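Local coordinates for multidrug resistance protein (Vibrio cholerae, PDB 1YC9) that forms a trimeric outer membrane efflux channel of the outer membrane factor family and could be involved in resistance to puromycin, acriflavine and tetraphenylarsonium chloride, at residues F112-K117 / P285-S290. The protein carries 1 engineered substitution. Sequence-based numbering, arbitrary orientation.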
loop_
_atom_site.group_PDB
_atom_site.type_symbol
_atom_site.label_atom_id
_atom_site.label_comp_id
_atom_site.label_asym_id
_atom_site.label_seq_id
_atom_site.Cartn_x
_atom_site.Cartn_y
_atom_site.Cartn_z
ATOM N N PHE A 112 8.939 24.813 -33.863
ATOM C CA PHE A 112 9.924 24.131 -34.756
ATOM C C PHE A 112 10.701 22.890 -34.334
ATOM O O PHE A 112 11.091 22.055 -35.226
ATOM C CB PHE A 112 10.930 25.104 -35.313
ATOM C CG PHE A 112 10.421 25.895 -36.442
ATOM C CD1 PHE A 112 10.080 27.230 -36.264
ATOM C CD2 PHE A 112 10.281 25.330 -37.714
ATOM C CE1 PHE A 112 9.672 28.006 -37.334
ATOM C CE2 PHE A 112 9.797 26.067 -38.760
ATOM C CZ PHE A 112 9.512 27.415 -38.592
ATOM N N ASP A 113 10.980 22.776 -33.067
ATOM C CA ASP A 113 11.700 21.613 -32.472
ATOM C C ASP A 113 13.130 21.381 -32.941
ATOM O O ASP A 113 13.533 20.259 -33.114
ATOM C CB ASP A 113 10.894 20.305 -32.591
ATOM C CG ASP A 113 11.194 19.352 -31.445
ATOM O OD1 ASP A 113 11.627 19.852 -30.376
ATOM O OD2 ASP A 113 11.021 18.133 -31.522
ATOM N N PHE A 114 13.919 22.437 -33.048
ATOM C CA PHE A 114 15.325 22.283 -33.518
ATOM C C PHE A 114 16.237 21.411 -32.695
ATOM O O PHE A 114 17.216 20.833 -33.209
ATOM C CB PHE A 114 15.962 23.653 -33.650
ATOM C CG PHE A 114 15.545 24.346 -34.881
ATOM C CD1 PHE A 114 14.742 25.449 -34.838
ATOM C CD2 PHE A 114 15.907 23.830 -36.120
ATOM C CE1 PHE A 114 14.336 26.090 -36.021
ATOM C CE2 PHE A 114 15.483 24.455 -37.299
ATOM C CZ PHE A 114 14.693 25.592 -37.223
ATOM N N TRP A 115 15.958 21.306 -31.398
ATOM C CA TRP A 115 16.783 20.482 -30.531
ATOM C C TRP A 115 16.177 19.137 -30.165
ATOM O O TRP A 115 16.748 18.370 -29.379
ATOM C CB TRP A 115 17.154 21.286 -29.272
ATOM C CG TRP A 115 17.448 22.604 -29.638
ATOM C CD1 TRP A 115 16.612 23.685 -29.551
ATOM C CD2 TRP A 115 18.637 23.066 -30.261
ATOM N NE1 TRP A 115 17.213 24.781 -30.111
ATOM C CE2 TRP A 115 18.468 24.427 -30.527
ATOM C CE3 TRP A 115 19.848 22.467 -30.590
ATOM C CZ2 TRP A 115 19.452 25.198 -31.109
ATOM C CZ3 TRP A 115 20.821 23.226 -31.176
ATOM C CH2 TRP A 115 20.632 24.581 -31.411
ATOM N N GLY A 116 14.989 18.841 -30.690
ATOM C CA GLY A 116 14.401 17.562 -30.430
ATOM C C GLY A 116 13.663 17.403 -29.114
ATOM O O GLY A 116 13.333 16.306 -28.775
ATOM N N LYS A 117 13.472 18.492 -28.383
ATOM C CA LYS A 117 12.691 18.492 -27.145
ATOM C C LYS A 117 11.321 17.851 -27.303
ATOM O O LYS A 117 10.893 17.043 -26.467
ATOM C CB LYS A 117 12.520 19.934 -26.692
ATOM C CG LYS A 117 11.983 20.092 -25.374
ATOM C CD LYS A 117 12.019 21.554 -24.969
ATOM C CE LYS A 117 11.003 22.404 -25.666
ATOM N NZ LYS A 117 11.215 23.786 -25.253
ATOM N N PRO A 285 17.661 27.552 -27.465
ATOM C CA PRO A 285 16.660 28.474 -27.984
ATOM C C PRO A 285 15.404 27.744 -28.447
ATOM O O PRO A 285 15.501 26.692 -29.034
ATOM C CB PRO A 285 17.363 29.179 -29.124
ATOM C CG PRO A 285 18.862 28.875 -29.035
ATOM C CD PRO A 285 18.966 27.669 -28.172
ATOM N N ASP A 286 14.252 28.257 -28.096
ATOM C CA ASP A 286 13.003 27.749 -28.630
ATOM C C ASP A 286 12.518 28.578 -29.814
ATOM O O ASP A 286 12.322 29.772 -29.689
ATOM C CB ASP A 286 11.998 27.807 -27.513
ATOM C CG ASP A 286 10.982 26.772 -27.658
ATOM O OD1 ASP A 286 10.643 26.073 -26.650
ATOM O OD2 ASP A 286 10.517 26.582 -28.819
ATOM N N VAL A 287 12.297 27.936 -30.993
ATOM C CA VAL A 287 11.942 28.662 -32.188
ATOM C C VAL A 287 10.500 28.238 -32.572
ATOM O O VAL A 287 10.203 27.042 -32.601
ATOM C CB VAL A 287 12.870 28.403 -33.371
ATOM C CG1 VAL A 287 12.440 29.264 -34.577
ATOM C CG2 VAL A 287 14.311 28.698 -33.001
ATOM N N THR A 288 9.634 29.228 -32.738
ATOM C CA THR A 288 8.207 28.984 -32.964
ATOM C C THR A 288 7.840 29.736 -34.230
ATOM O O THR A 288 8.652 30.517 -34.789
ATOM C CB THR A 288 7.372 29.414 -31.761
ATOM O OG1 THR A 288 7.777 30.739 -31.422
ATOM C CG2 THR A 288 7.686 28.575 -30.524
ATOM N N LEU A 289 6.695 29.386 -34.799
ATOM C CA LEU A 289 6.172 30.076 -35.927
ATOM C C LEU A 289 4.698 30.368 -35.593
ATOM O O LEU A 289 3.990 29.492 -35.037
ATOM C CB LEU A 289 6.242 29.192 -37.151
ATOM C CG LEU A 289 5.758 29.760 -38.469
ATOM C CD1 LEU A 289 6.646 30.797 -39.084
ATOM C CD2 LEU A 289 5.731 28.528 -39.439
ATOM N N SER A 290 4.283 31.599 -35.861
ATOM C CA SER A 290 2.893 32.027 -35.633
ATOM C C SER A 290 2.406 32.725 -36.868
ATOM O O SER A 290 3.165 33.338 -37.623
ATOM C CB SER A 290 2.805 33.060 -34.444
ATOM O OG SER A 290 3.107 32.332 -33.280
HETATM O O HOH W 1 12.939 24.994 -31.467
#
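At the junction of the beta-barrel with the helical part of this outer membrane factor, the link from a strand into a long helix, Phe112 to Lys117, docks on Pro285 and the first residues of the adjacent antiparallel strand, Asp286 to Ser290. Just past the end of strand 98-111, Phe112 N makes the one direct backbone hydrogen bond between these segments, 2.9 Å to Val287 O. From there the chain leaves the sheet in a type I turn, Asp113 to Gly116, and a water takes over, accepting from both Phe114 N and Val287 N. Val287, with CG1 anti to its backbone N (chi1 -178°), can touch two rings at once because it is branched: CG1 lies 3.5 Å from Phe112 CD1, while CG2 lies 3.8 Å from Phe114 CD1 and CB meets the edge of the Phe114 ring. Phe112 CE1 lies 3.6 Å from Leu289 CB, the two side chains crossing obliquely, and the ring edge is turned to Thr288 O. Trp115 turns its indole edge to Pro285: NE1 donates to Pro285 O at 2.8 Å, in the carbonyl plane though bent (N-H...O 131°), and CZ2 touches Pro285 CD, while Phe114 CB covers one indole face. Proline has no backbone N-H to satisfy here, yet its carbonyl still serves as acceptor. Lys117 bends at chi3 (73°), and NZ forms a 2.7 Å salt bridge with Asp286 OD1 from above the carboxylate plane. This charge probably also eases the closeness of Asp286 to Asp111. Gly116 is the N-cap of helix 117-183; at its backbone angles a side chain would jam against Trp115 O. Asp113 accepts from Asn118 N and Arg119 N in that helix's first turn. Strand 286-298 lies between strands 98-111 and 309-322, with Pro285 and Val287 also touching Ile317, while Lys117 packs on Ile278 and Ala281 of helix 260-281.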